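MdbA protein (Corynebacterium matruchotii ATCC 14266, PDB 6BO0) is a thiol-disulfide oxidoreductase of the thioredoxin superfamily that probably catalyses disulfide bond formation in exported proteins, as DsbA-like relatives do. Local coordinates at residues Trp110-Arg113 / Thr114-Met117; Gly125-Glu128 / Leu129-Ala133; Val146-Ala150 / Asp151-Ser155; Asp156-Lys159 / Lys160-Asp163; Arg181-Asp185 / Gly186-Lys190. One frame throughout, in Å; residues are numbered along the deposited sequence.

Contact 1: Trp110-Arg113 / Thr114-Met117; sequences WNFR and TMLM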
loop_
_atom_site.group_PDB
_atom_site.type_symbol
_atom_site.label_atom_id
_atom_site.label_comp_id
_atom_site.label_asym_id
_atom_site.label_seq_id
_atom_site.Cartn_x
_atom_site.Cartn_y
_atom_site.Cartn_z
ATOM N N TRP A 110 3.656 6.695 1.414
ATOM C CA TRP A 110 3.174 6.916 0.062
ATOM C C TRP A 110 4.270 6.670 -0.970
ATOM O O TRP A 110 4.066 5.976 -1.976
ATOM C CB TRP A 110 2.649 8.352 -0.049
ATOM C CG TRP A 110 2.134 8.684 -1.388
ATOM C CD1 TRP A 110 2.818 9.271 -2.416
ATOM C CD2 TRP A 110 0.841 8.398 -1.893
ATOM N NE1 TRP A 110 2.023 9.385 -3.527
ATOM C CE2 TRP A 110 0.800 8.859 -3.227
ATOM C CE3 TRP A 110 -0.296 7.816 -1.353
ATOM C CZ2 TRP A 110 -0.331 8.735 -4.010
ATOM C CZ3 TRP A 110 -1.417 7.707 -2.144
ATOM C CH2 TRP A 110 -1.421 8.164 -3.444
ATOM N N ASN A 111 5.435 7.250 -0.724
ATOM C CA ASN A 111 6.541 7.084 -1.650
ATOM C C ASN A 111 7.062 5.641 -1.708
ATOM O O ASN A 111 7.415 5.143 -2.781
ATOM C CB ASN A 111 7.666 8.071 -1.350
ATOM C CG ASN A 111 7.321 9.477 -1.763
ATOM O OD1 ASN A 111 6.921 9.700 -2.897
ATOM N ND2 ASN A 111 7.440 10.424 -0.846
ATOM N N PHE A 112 7.074 4.954 -0.567
ATOM C CA PHE A 112 7.506 3.561 -0.525
ATOM C C PHE A 112 6.526 2.664 -1.275
ATOM O O PHE A 112 6.940 1.786 -2.034
ATOM C CB PHE A 112 7.689 3.118 0.918
ATOM C CG PHE A 112 8.445 1.831 1.082
ATOM C CD1 PHE A 112 9.817 1.823 1.088
ATOM C CD2 PHE A 112 7.782 0.632 1.255
ATOM C CE1 PHE A 112 10.526 0.648 1.266
ATOM C CE2 PHE A 112 8.487 -0.545 1.475
ATOM C CZ PHE A 112 9.860 -0.521 1.460
ATOM N N ARG A 113 5.232 2.904 -1.083
ATOM C CA ARG A 113 4.221 2.134 -1.817
ATOM C C ARG A 113 4.365 2.355 -3.317
ATOM O O ARG A 113 4.296 1.402 -4.104
ATOM C CB ARG A 113 2.815 2.492 -1.333
ATOM C CG ARG A 113 1.707 1.875 -2.153
ATOM C CD ARG A 113 0.333 2.141 -1.591
ATOM N NE ARG A 113 -0.710 1.633 -2.488
ATOM C CZ ARG A 113 -1.211 2.290 -3.528
ATOM N NH1 ARG A 113 -0.834 3.521 -3.808
ATOM N NH2 ARG A 113 -2.090 1.684 -4.315
ATOM N N THR A 114 4.531 3.605 -3.722
ATOM C CA THR A 114 4.729 3.913 -5.139
ATOM C C THR A 114 5.946 3.178 -5.687
ATOM O O THR A 114 5.906 2.586 -6.772
ATOM C CB THR A 114 4.852 5.410 -5.382
ATOM O OG1 THR A 114 3.644 6.053 -4.963
ATOM C CG2 THR A 114 5.123 5.713 -6.862
ATOM N N MET A 115 7.041 3.230 -4.947
ATOM C CA MET A 115 8.247 2.550 -5.358
ATOM C C MET A 115 8.013 1.052 -5.529
ATOM O O MET A 115 8.406 0.463 -6.524
ATOM C CB MET A 115 9.368 2.873 -4.363
ATOM C CG MET A 115 10.688 2.174 -4.624
ATOM S SD MET A 115 10.792 0.470 -4.104
ATOM C CE MET A 115 10.657 0.629 -2.320
ATOM N N LEU A 116 7.367 0.422 -4.548
ATOM C CA LEU A 116 7.175 -1.034 -4.634
ATOM C C LEU A 116 6.350 -1.412 -5.846
ATOM O O LEU A 116 6.624 -2.419 -6.510
ATOM C CB LEU A 116 6.478 -1.562 -3.390
ATOM C CG LEU A 116 7.279 -1.597 -2.075
ATOM C CD1 LEU A 116 6.352 -2.000 -0.949
ATOM C CD2 LEU A 116 8.444 -2.540 -2.165
ATOM N N MET A 117 5.305 -0.642 -6.138
ATOM C CA MET A 117 4.467 -0.933 -7.295
ATOM C C MET A 117 5.200 -0.625 -8.596
ATOM O O MET A 117 5.101 -1.395 -9.560
ATOM C CB MET A 117 3.152 -0.152 -7.202
ATOM C CG MET A 117 2.229 -0.661 -6.118
ATOM S SD MET A 117 1.758 -2.396 -6.386
ATOM C CE MET A 117 0.405 -2.552 -5.196
#
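The Phe112 ring carries the methyl of Met115 over one of its faces: CE stands 3.9 Å from the ring centroid, 24° off the normal, a CH-pi contact displaced toward the rim. Leu116 reaches the same ring obliquely, its CD1 lying 3.5 Å from Phe112 CE2. The Trp110 indole has Thr114 OG1 over one face, again toward the rim, 4.0 Å from Trp110 NE1; that nitrogen gives its hydrogen bond to Glu15. Met115 gets its methyl over the phenyl ring because its chain leaves the helix with CG opposite the backbone N (chi1 177°) and then folds at both chi2 and chi3. The flexible thioether suits a place where a methyl must curl over a ring, while the branched leucine fills the ground beside it. Beneath these groups runs a regular alpha-helical turn, with Thr114 N bonded to Trp110 O at 3.0 Å and Leu116 N to Phe112 O at 2.9 Å. Arg113 stretches out straight, so that its guanidinium reaches Glu45 and Asp60, carboxylates that would balance its charge in a buried setting. The turn belongs to helix 106-118, in the helical part of this DsbA-family protein. Phe112 and Leu116 pack on the small alanines of helix 89-103 and on helix 129-138, whereas Trp110 and Arg113 face helix 51-68, and Met117 rests on Phe47.

Contact 2: Gly125-Glu128 / Leu129-Ala133; sequences GKKE and LKDLA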
loop_
_atom_site.group_PDB
_atom_site.type_symbol
_atom_site.label_atom_id
_atom_site.label_comp_id
_atom_site.label_asym_id
_atom_site.label_seq_id
_atom_site.Cartn_x
_atom_site.Cartn_y
_atom_site.Cartn_z
ATOM N N GLY A 125 11.046 -10.919 -5.825
ATOM C CA GLY A 125 11.846 -12.060 -5.435
ATOM C C GLY A 125 13.310 -11.789 -5.162
ATOM O O GLY A 125 14.037 -12.714 -4.806
ATOM N N LYS A 126 13.747 -10.542 -5.317
ATOM C CA LYS A 126 15.140 -10.170 -5.217
ATOM C C LYS A 126 15.489 -9.351 -3.995
ATOM O O LYS A 126 16.650 -8.974 -3.827
ATOM C CB LYS A 126 15.540 -9.391 -6.452
ATOM C CG LYS A 126 15.452 -10.244 -7.693
ATOM C CD LYS A 126 15.798 -9.505 -8.962
ATOM C CE LYS A 126 15.721 -10.422 -10.180
ATOM N NZ LYS A 126 15.086 -9.715 -11.319
ATOM N N LYS A 127 14.514 -9.101 -3.119
ATOM C CA LYS A 127 14.722 -8.227 -1.963
ATOM C C LYS A 127 14.298 -8.938 -0.690
ATOM O O LYS A 127 13.145 -9.332 -0.541
ATOM C CB LYS A 127 13.931 -6.920 -2.105
ATOM C CG LYS A 127 14.303 -6.079 -3.299
ATOM C CD LYS A 127 15.722 -5.576 -3.255
ATOM C CE LYS A 127 16.066 -4.893 -4.565
ATOM N NZ LYS A 127 17.519 -4.554 -4.626
ATOM N N GLU A 128 15.241 -9.098 0.228
ATOM C CA GLU A 128 14.924 -9.569 1.552
ATOM C C GLU A 128 14.496 -8.373 2.410
ATOM O O GLU A 128 14.643 -7.215 1.993
ATOM C CB GLU A 128 16.111 -10.305 2.167
ATOM C CG GLU A 128 16.504 -11.554 1.387
ATOM C CD GLU A 128 15.364 -12.561 1.260
ATOM O OE1 GLU A 128 14.583 -12.784 2.203
ATOM O OE2 GLU A 128 15.278 -13.174 0.191
ATOM N N LEU A 129 14.018 -8.647 3.620
ATOM C CA LEU A 129 13.631 -7.561 4.499
ATOM C C LEU A 129 14.772 -6.576 4.721
ATOM O O LEU A 129 14.532 -5.374 4.785
ATOM C CB LEU A 129 13.130 -8.112 5.821
ATOM C CG LEU A 129 11.733 -8.730 5.744
ATOM C CD1 LEU A 129 11.462 -9.498 7.017
ATOM C CD2 LEU A 129 10.649 -7.684 5.514
ATOM N N LYS A 130 16.020 -7.043 4.839
ATOM C CA LYS A 130 17.114 -6.087 5.051
ATOM C C LYS A 130 17.280 -5.137 3.857
ATOM O O LYS A 130 17.695 -3.993 4.020
ATOM C CB LYS A 130 18.441 -6.817 5.325
ATOM C CG LYS A 130 18.979 -7.682 4.192
ATOM C CD LYS A 130 20.176 -8.512 4.595
ATOM C CE LYS A 130 20.765 -9.175 3.371
ATOM N NZ LYS A 130 21.448 -8.152 2.538
ATOM N N ASP A 131 16.999 -5.633 2.659
ATOM C CA ASP A 131 17.107 -4.832 1.447
ATOM C C ASP A 131 15.975 -3.810 1.372
ATOM O O ASP A 131 16.175 -2.647 0.997
ATOM C CB ASP A 131 17.097 -5.731 0.202
ATOM C CG ASP A 131 18.186 -6.764 0.236
ATOM O OD1 ASP A 131 19.359 -6.366 0.390
ATOM O OD2 ASP A 131 17.865 -7.966 0.165
ATOM N N LEU A 132 14.776 -4.256 1.703
ATOM C CA LEU A 132 13.628 -3.357 1.797
ATOM C C LEU A 132 13.844 -2.293 2.857
ATOM O O LEU A 132 13.457 -1.141 2.670
ATOM C CB LEU A 132 12.368 -4.166 2.042
ATOM C CG LEU A 132 11.978 -5.070 0.894
ATOM C CD1 LEU A 132 11.007 -6.156 1.350
ATOM C CD2 LEU A 132 11.366 -4.282 -0.239
ATOM N N ALA A 133 14.525 -2.659 3.951
ATOM C CA ALA A 133 14.875 -1.683 4.980
ATOM C C ALA A 133 15.819 -0.613 4.426
ATOM O O ALA A 133 15.646 0.576 4.701
ATOM C CB ALA A 133 15.501 -2.385 6.172
HETATM O O HOH W 1 13.460 -11.474 4.269
#
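Lys127 lies across Asp131, and Glu128, next in the chain, is the N-cap of helix 129-138. Followed outward, the Lys127 side chain starts with CB 4.0 Å from Leu132 CG, turns at chi2 (-64°), and brings CD to 3.7 Å from Asp131 CB; its NZ then leaves the turn for a salt bridge with Glu6. Lysine suits this edge because its methylene part packs on the first helical turn while its charge travels on to a distant acid. Asp131, the third residue of the helix, looks back at the cap: its OD2 accepts the Glu128 backbone N-H at 2.9 Å through the anti lone pair, the half of a capping box in which the N3 side chain takes the N-cap N-H. An acid near a helix N-terminus would also be favoured by the helix dipole. Asp131 OD1 forms a salt bridge with Lys130 NZ, in which the hydrogen bond is weak. The Glu128 carbonyl begins the regular helical pattern, receiving Leu132 N at 3.0 Å in a nearly straight bond, while Leu132 itself packs inward on helix 89-103. The Glu128 carboxylate pairs with Lys92 and reaches the first turn through a water, which donates to Glu128 OE1 at 2.7 Å and accepts from Leu129 N at 3.0 Å.

Contact 3: Val146-Ala150 / Asp151-Ser155; sequences VKKIA and DGTYS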
loop_
_atom_site.group_PDB
_atom_site.type_symbol
_atom_site.label_atom_id
_atom_site.label_comp_id
_atom_site.label_asym_id
_atom_site.label_seq_id
_atom_site.Cartn_x
_atom_site.Cartn_y
_atom_site.Cartn_z
ATOM N N VAL A 146 13.437 1.519 9.993
ATOM C CA VAL A 146 14.377 0.754 9.194
ATOM C C VAL A 146 14.749 -0.538 9.943
ATOM O O VAL A 146 14.756 -1.619 9.369
ATOM C CB VAL A 146 15.611 1.624 8.861
ATOM C CG1 VAL A 146 16.686 0.809 8.150
ATOM C CG2 VAL A 146 15.219 2.810 7.983
ATOM N N LYS A 147 15.078 -0.396 11.237
ATOM C CA LYS A 147 15.405 -1.575 12.039
ATOM C C LYS A 147 14.238 -2.578 12.072
ATOM O O LYS A 147 14.442 -3.778 11.915
ATOM C CB LYS A 147 15.777 -1.136 13.450
ATOM C CG LYS A 147 16.201 -2.275 14.360
ATOM C CD LYS A 147 16.224 -1.863 15.816
ATOM C CE LYS A 147 17.325 -0.887 16.073
ATOM N NZ LYS A 147 17.354 -0.580 17.522
ATOM N N LYS A 148 13.016 -2.082 12.312
ATOM C CA LYS A 148 11.884 -2.981 12.431
ATOM C C LYS A 148 11.616 -3.701 11.116
ATOM O O LYS A 148 11.175 -4.854 11.117
ATOM C CB LYS A 148 10.645 -2.240 12.858
ATOM C CG LYS A 148 10.655 -1.883 14.339
ATOM C CD LYS A 148 9.303 -1.313 14.710
ATOM C CE LYS A 148 9.266 -0.756 16.099
ATOM N NZ LYS A 148 7.852 -0.452 16.411
ATOM N N ILE A 149 11.811 -3.018 9.976
ATOM C CA ILE A 149 11.659 -3.707 8.685
ATOM C C ILE A 149 12.673 -4.849 8.574
ATOM O O ILE A 149 12.329 -6.003 8.292
ATOM C CB ILE A 149 11.815 -2.736 7.503
ATOM C CG1 ILE A 149 10.687 -1.691 7.504
ATOM C CG2 ILE A 149 11.818 -3.527 6.187
ATOM C CD1 ILE A 149 10.882 -0.563 6.527
ATOM N N ALA A 150 13.942 -4.541 8.804
ATOM C CA ALA A 150 14.986 -5.558 8.652
ATOM C C ALA A 150 14.749 -6.742 9.580
ATOM O O ALA A 150 15.011 -7.878 9.214
ATOM C CB ALA A 150 16.363 -4.947 8.924
ATOM N N ASP A 151 14.267 -6.452 10.788
ATOM C CA ASP A 151 14.056 -7.473 11.800
ATOM C C ASP A 151 12.758 -8.270 11.601
ATOM O O ASP A 151 12.516 -9.268 12.282
ATOM C CB ASP A 151 14.000 -6.847 13.192
ATOM C CG ASP A 151 15.275 -6.202 13.610
ATOM O OD1 ASP A 151 16.314 -6.330 12.924
ATOM O OD2 ASP A 151 15.254 -5.579 14.697
ATOM N N GLY A 152 11.896 -7.837 10.693
ATOM C CA GLY A 152 10.606 -8.486 10.548
ATOM C C GLY A 152 9.740 -8.415 11.786
ATOM O O GLY A 152 8.953 -9.307 12.069
ATOM N N THR A 153 9.851 -7.317 12.505
ATOM C CA THR A 153 9.100 -7.125 13.733
ATOM C C THR A 153 7.596 -7.320 13.530
ATOM O O THR A 153 6.913 -7.888 14.384
ATOM C CB THR A 153 9.456 -5.757 14.352
ATOM O OG1 THR A 153 10.871 -5.710 14.584
ATOM C CG2 THR A 153 8.678 -5.495 15.634
ATOM N N TYR A 154 7.088 -6.843 12.388
ATOM C CA TYR A 154 5.669 -6.958 12.098
ATOM C C TYR A 154 5.334 -8.056 11.099
ATOM O O TYR A 154 4.198 -8.077 10.576
ATOM C CB TYR A 154 5.103 -5.621 11.625
ATOM C CG TYR A 154 5.153 -4.519 12.666
ATOM C CD1 TYR A 154 4.693 -4.697 13.968
ATOM C CD2 TYR A 154 5.615 -3.277 12.316
ATOM C CE1 TYR A 154 4.721 -3.638 14.877
ATOM C CE2 TYR A 154 5.625 -2.225 13.186
ATOM C CZ TYR A 154 5.199 -2.406 14.471
ATOM O OH TYR A 154 5.221 -1.330 15.323
ATOM N N SER A 155 6.241 -8.982 10.816
ATOM C CA SER A 155 5.923 -10.037 9.861
ATOM C C SER A 155 4.704 -10.843 10.215
ATOM O O SER A 155 3.849 -11.115 9.373
ATOM C CB SER A 155 7.122 -10.949 9.671
ATOM O OG SER A 155 8.176 -10.240 9.024
HETATM O O HOH W 2 8.478 -5.342 10.424
#
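Lys148 NZ gives a hydrogen bond of 3.0 Å to Tyr154 OH, and both groups also meet Asp103, in a salt bridge and a hydrogen bond respectively. The lysine reaches the phenol because its chain is extended beyond CG, CD passing 4.1 Å from Tyr154 CE2. Its own carbonyl is gripped as well: Thr153 N bonds Lys148 O at 3.1 Å in the carbonyl plane, and a water donating to this oxygen at 2.8 Å accepts from Tyr154 N. The Thr153 bond, with that of Gly152 N to Ile149 O at 3.1 Å, makes the Schellman motif that ends helix 143-151; Gly152 takes a positive phi of 62°, which glycine adopts readily. A type I turn from Gly152 to Ser155 then leads into helix 155-172, with Tyr154 at its N-cap. Farther out, Thr153 OG1 touches Lys148 CG at 3.8 Å, and the aliphatic CG of Lys147 lies 3.5 Å from Asp151 OD2, while Ile149 turns its branched chain inward onto Ala133 and Ala136 of helix 129-138.

Contact 4: Asp156-Lys159 / Lys160-Asp163; sequences DEFK and KIAD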
loop_
_atom_site.group_PDB
_atom_site.type_symbol
_atom_site.label_atom_id
_atom_site.label_comp_id
_atom_site.label_asym_id
_atom_site.label_seq_id
_atom_site.Cartn_x
_atom_site.Cartn_y
_atom_site.Cartn_z
ATOM N N ASP A 156 4.584 -11.227 11.472
ATOM C CA ASP A 156 3.446 -12.029 11.869
ATOM C C ASP A 156 2.160 -11.202 11.912
ATOM O O ASP A 156 1.096 -11.679 11.510
ATOM C CB ASP A 156 3.752 -12.710 13.192
ATOM C CG ASP A 156 4.806 -13.831 13.049
ATOM O OD1 ASP A 156 5.137 -14.239 11.905
ATOM O OD2 ASP A 156 5.295 -14.311 14.084
ATOM N N GLU A 157 2.252 -9.965 12.384
ATOM C CA GLU A 157 1.110 -9.062 12.369
ATOM C C GLU A 157 0.607 -8.877 10.936
ATOM O O GLU A 157 -0.599 -8.905 10.668
ATOM C CB GLU A 157 1.535 -7.758 12.983
ATOM C CG GLU A 157 0.435 -6.747 13.224
ATOM C CD GLU A 157 0.861 -5.680 14.226
ATOM O OE1 GLU A 157 1.308 -6.033 15.334
ATOM O OE2 GLU A 157 0.733 -4.492 13.945
ATOM N N PHE A 158 1.539 -8.726 9.998
ATOM C CA PHE A 158 1.176 -8.553 8.609
ATOM C C PHE A 158 0.499 -9.799 8.038
ATOM O O PHE A 158 -0.430 -9.695 7.250
ATOM C CB PHE A 158 2.385 -8.159 7.749
ATOM C CG PHE A 158 1.993 -8.030 6.298
ATOM C CD1 PHE A 158 1.288 -6.911 5.860
ATOM C CD2 PHE A 158 2.182 -9.077 5.418
ATOM C CE1 PHE A 158 0.814 -6.841 4.561
ATOM C CE2 PHE A 158 1.702 -9.011 4.116
ATOM C CZ PHE A 158 1.012 -7.891 3.697
ATOM N N LYS A 159 0.954 -10.992 8.420
ATOM C CA LYS A 159 0.274 -12.211 7.956
ATOM C C LYS A 159 -1.219 -12.152 8.293
ATOM O O LYS A 159 -2.080 -12.518 7.468
ATOM C CB LYS A 159 0.907 -13.469 8.555
ATOM C CG LYS A 159 2.279 -13.828 7.992
ATOM C CD LYS A 159 2.807 -15.115 8.616
ATOM C CE LYS A 159 4.329 -15.151 8.668
ATOM N NZ LYS A 159 4.816 -16.495 9.082
ATOM N N LYS A 160 -1.531 -11.710 9.504
ATOM C CA LYS A 160 -2.930 -11.583 9.912
ATOM C C LYS A 160 -3.646 -10.459 9.157
ATOM O O LYS A 160 -4.821 -10.598 8.812
ATOM C CB LYS A 160 -3.050 -11.369 11.428
ATOM C CG LYS A 160 -4.499 -11.249 11.904
ATOM C CD LYS A 160 -4.633 -11.394 13.404
ATOM C CE LYS A 160 -5.853 -10.701 13.981
ATOM N NZ LYS A 160 -7.131 -10.926 13.294
ATOM N N ILE A 161 -2.986 -9.318 8.954
ATOM C CA ILE A 161 -3.558 -8.217 8.122
ATOM C C ILE A 161 -4.020 -8.799 6.773
ATOM O O ILE A 161 -5.144 -8.576 6.313
ATOM C CB ILE A 161 -2.457 -7.103 7.839
ATOM C CG1 ILE A 161 -2.052 -6.317 9.092
ATOM C CG2 ILE A 161 -2.883 -6.160 6.694
ATOM C CD1 ILE A 161 -3.107 -5.386 9.627
ATOM N N ALA A 162 -3.119 -9.514 6.111
ATOM C CA ALA A 162 -3.388 -10.046 4.779
ATOM C C ALA A 162 -4.540 -11.060 4.806
ATOM O O ALA A 162 -5.440 -11.017 3.960
ATOM C CB ALA A 162 -2.121 -10.684 4.237
ATOM N N ASP A 163 -4.512 -11.961 5.784
ATOM C CA ASP A 163 -5.591 -12.935 5.896
ATOM C C ASP A 163 -6.933 -12.246 6.162
ATOM O O ASP A 163 -7.965 -12.624 5.591
ATOM C CB ASP A 163 -5.309 -13.918 7.038
ATOM C CG ASP A 163 -4.182 -14.890 6.750
ATOM O OD1 ASP A 163 -3.758 -15.042 5.594
ATOM O OD2 ASP A 163 -3.761 -15.581 7.723
HETATM O O HOH W 3 -1.249 -14.602 5.502
#
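Phe158 meets Ile161 and Ala162 on the buried side of helix 155-172, whereas Asp156, Lys159, Lys160 and Asp163 occupy its more open side. On the inner side the ring approaches both neighbours obliquely, with CD1 4.2 Å from Ile161 CB and CE2 4.2 Å from Ala162 CB. With CG opposite the backbone N (chi1 178°), the Phe158 ring lies beside these two residues and also leans on Asn91, Thr95 and Tyr98 of helix 89-103. Small Ala162 leaves room for the ring, and Ile161 continues the apolar surface onto Tyr98. The backbone here is firmly bonded, Ala162 N giving to Phe158 O at 2.9 Å. By contrast, the bond from Lys160 N to Asp156 O is weak at 3.3 Å. The outer side is looser and polar: in one of its conformers Lys159 NZ makes a long ion pair with Asp156, Lys160 reaches Asp164, and a water donates to both Lys159 O at 3.0 Å and Asp163 OD1. Glu157, at the border, binds Tyr98 and Lys102. Long charged chains suit such a surface, where they can remain hydrated. The whole is an amphipathic alpha-helix, its apolar side laid against a neighbouring helix of the thioredoxin-like fold.

Contact 5: Arg181-Asp185 / Gly186-Lys190; sequences RVFID and GKEIK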
loop_
_atom_site.group_PDB
_atom_site.type_symbol
_atom_site.label_atom_id
_atom_site.label_comp_id
_atom_site.label_asym_id
_atom_site.label_seq_id
_atom_site.Cartn_x
_atom_site.Cartn_y
_atom_site.Cartn_z
ATOM N N ARG A 181 -9.032 -4.959 -6.362
ATOM C CA ARG A 181 -10.479 -4.732 -6.242
ATOM C C ARG A 181 -10.691 -3.418 -5.539
ATOM O O ARG A 181 -9.957 -3.112 -4.602
ATOM C CB ARG A 181 -11.156 -5.856 -5.427
ATOM C CG ARG A 181 -10.782 -7.247 -5.867
ATOM C CD ARG A 181 -11.445 -7.678 -7.146
ATOM N NE ARG A 181 -12.830 -8.035 -6.878
ATOM C CZ ARG A 181 -13.254 -9.160 -6.317
ATOM N NH1 ARG A 181 -12.419 -10.165 -6.059
ATOM N NH2 ARG A 181 -14.543 -9.305 -6.061
ATOM N N VAL A 182 -11.678 -2.649 -5.982
ATOM C CA VAL A 182 -12.003 -1.364 -5.394
ATOM C C VAL A 182 -13.467 -1.316 -5.052
ATOM O O VAL A 182 -14.317 -1.700 -5.870
ATOM C CB VAL A 182 -11.652 -0.206 -6.355
ATOM C CG1 VAL A 182 -12.014 1.148 -5.765
ATOM C CG2 VAL A 182 -10.184 -0.278 -6.727
ATOM N N PHE A 183 -13.742 -0.835 -3.839
ATOM C CA PHE A 183 -15.103 -0.612 -3.364
ATOM C C PHE A 183 -15.229 0.845 -2.954
ATOM O O PHE A 183 -14.325 1.391 -2.325
ATOM C CB PHE A 183 -15.448 -1.489 -2.145
ATOM C CG PHE A 183 -15.482 -2.951 -2.428
ATOM C CD1 PHE A 183 -14.315 -3.657 -2.686
ATOM C CD2 PHE A 183 -16.678 -3.648 -2.379
ATOM C CE1 PHE A 183 -14.365 -5.011 -2.947
ATOM C CE2 PHE A 183 -16.720 -4.989 -2.630
ATOM C CZ PHE A 183 -15.564 -5.678 -2.914
ATOM N N ILE A 184 -16.349 1.476 -3.303
ATOM C CA ILE A 184 -16.677 2.816 -2.828
ATOM C C ILE A 184 -17.944 2.714 -1.980
ATOM O O ILE A 184 -18.971 2.250 -2.465
ATOM C CB ILE A 184 -16.895 3.822 -3.978
ATOM C CG1 ILE A 184 -15.622 3.956 -4.838
ATOM C CG2 ILE A 184 -17.336 5.171 -3.422
ATOM C CD1 ILE A 184 -15.769 4.844 -6.054
ATOM N N ASP A 185 -17.835 3.085 -0.713
ATOM C CA ASP A 185 -18.930 2.922 0.260
ATOM C C ASP A 185 -19.546 1.528 0.149
ATOM O O ASP A 185 -20.759 1.355 0.188
ATOM C CB ASP A 185 -19.947 4.040 0.113
ATOM C CG ASP A 185 -19.405 5.369 0.625
ATOM O OD1 ASP A 185 -18.496 5.373 1.508
ATOM O OD2 ASP A 185 -19.883 6.416 0.156
ATOM N N GLY A 186 -18.687 0.526 0.058
ATOM C CA GLY A 186 -19.108 -0.844 0.083
ATOM C C GLY A 186 -19.620 -1.445 -1.205
ATOM O O GLY A 186 -20.025 -2.603 -1.212
ATOM N N LYS A 187 -19.605 -0.683 -2.295
ATOM C CA LYS A 187 -20.060 -1.167 -3.594
ATOM C C LYS A 187 -18.829 -1.378 -4.481
ATOM O O LYS A 187 -18.033 -0.455 -4.660
ATOM C CB LYS A 187 -21.011 -0.141 -4.211
ATOM C CG LYS A 187 -22.338 0.005 -3.477
ATOM C CD LYS A 187 -23.296 0.873 -4.277
ATOM C CE LYS A 187 -24.589 1.144 -3.532
ATOM N NZ LYS A 187 -25.413 2.162 -4.244
ATOM N N GLU A 188 -18.710 -2.567 -5.071
ATOM C CA GLU A 188 -17.574 -2.855 -5.920
ATOM C C GLU A 188 -17.641 -2.077 -7.209
ATOM O O GLU A 188 -18.704 -2.000 -7.853
ATOM C CB GLU A 188 -17.415 -4.346 -6.237
ATOM C CG GLU A 188 -16.070 -4.575 -6.937
ATOM C CD GLU A 188 -15.615 -6.005 -7.119
ATOM O OE1 GLU A 188 -16.251 -6.944 -6.613
ATOM O OE2 GLU A 188 -14.558 -6.154 -7.781
ATOM N N ILE A 189 -16.515 -1.508 -7.614
ATOM C CA ILE A 189 -16.409 -0.758 -8.860
ATOM C C ILE A 189 -16.002 -1.695 -9.989
ATOM O O ILE A 189 -15.071 -2.463 -9.855
ATOM C CB ILE A 189 -15.388 0.386 -8.695
ATOM C CG1 ILE A 189 -15.788 1.292 -7.522
ATOM C CG2 ILE A 189 -15.261 1.198 -9.979
ATOM C CD1 ILE A 189 -17.227 1.787 -7.572
ATOM N N LYS A 190 -16.704 -1.598 -11.106
ATOM C CA LYS A 190 -16.485 -2.480 -12.259
ATOM C C LYS A 190 -15.208 -2.181 -13.035
ATOM O O LYS A 190 -14.507 -3.095 -13.465
ATOM C CB LYS A 190 -17.687 -2.379 -13.214
ATOM C CG LYS A 190 -18.994 -2.846 -12.597
ATOM C CD LYS A 190 -20.102 -2.988 -13.636
ATOM C CE LYS A 190 -21.453 -3.265 -12.985
ATOM N NZ LYS A 190 -21.400 -4.383 -11.996
HETATM O O HOH W 4 -13.011 -3.868 -8.335
#
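Glu188 OE2 accepts Arg181 NE at 2.7 Å, while Glu188 OE1 takes Arg181 NH2 at 3.0 Å. This bidentate salt bridge spans the open end of a beta hairpin, strands 181-184 and 187-188 joined by a type I' turn from Ile184 to Lys187. Arginine grips the acid side-on: both oxygens lie in the guanidinium plane, and the nitrogens come from the syn side of each oxygen, though tilted out of the carboxylate plane. Bends at chi2 and chi3 fold the Arg181 chain back toward Glu188, whose CG lies opposite the backbone N (chi1 -171°), with the chain extended beyond it. Asp174 offers NH2 a second anionic partner. Next to the bridge, Glu188 CB lies over one face of the Phe183 ring, 4.0 Å from its centroid, a CH-pi contact within a non-hydrogen-bonded pair. On the other face of the hairpin Ile184 CD1 meets Ile189 CD1 at 3.7 Å, branched apolar residues that suit an extended chain. Gly186 takes the turn position with phi 82°, where a CB would collide with Asp185 O. Strand 181-184 pairs further with strand 39-45 of the central sheet. At the end of the hairpin away from the turn, a water 2.8 Å from Glu188 OE2 accepts Val182 N at 3.0 Å.

How the contacts relate
Contact 1 is the buried one, a helical turn near the centre of the chain. Contacts 2 and 3 lie at the surface, and contacts 4 and 5 are partly buried. Their chemistry follows: aromatic and thioether packing in contact 1, helix-end bonds and water in contacts 2 and 3, one apolar and one charged side in contact 4, and a strand pair closed by a salt bridge in contact 5. Contacts 1 and 2 touch through Leu132, and contacts 2 and 3 through Ala133 and Leu129 against helix 143-151. Contact 4 continues the helix that contact 3 introduces. Contact 5 stands apart at the sheet edge, about 32 Å between centres from contacts 2 and 3.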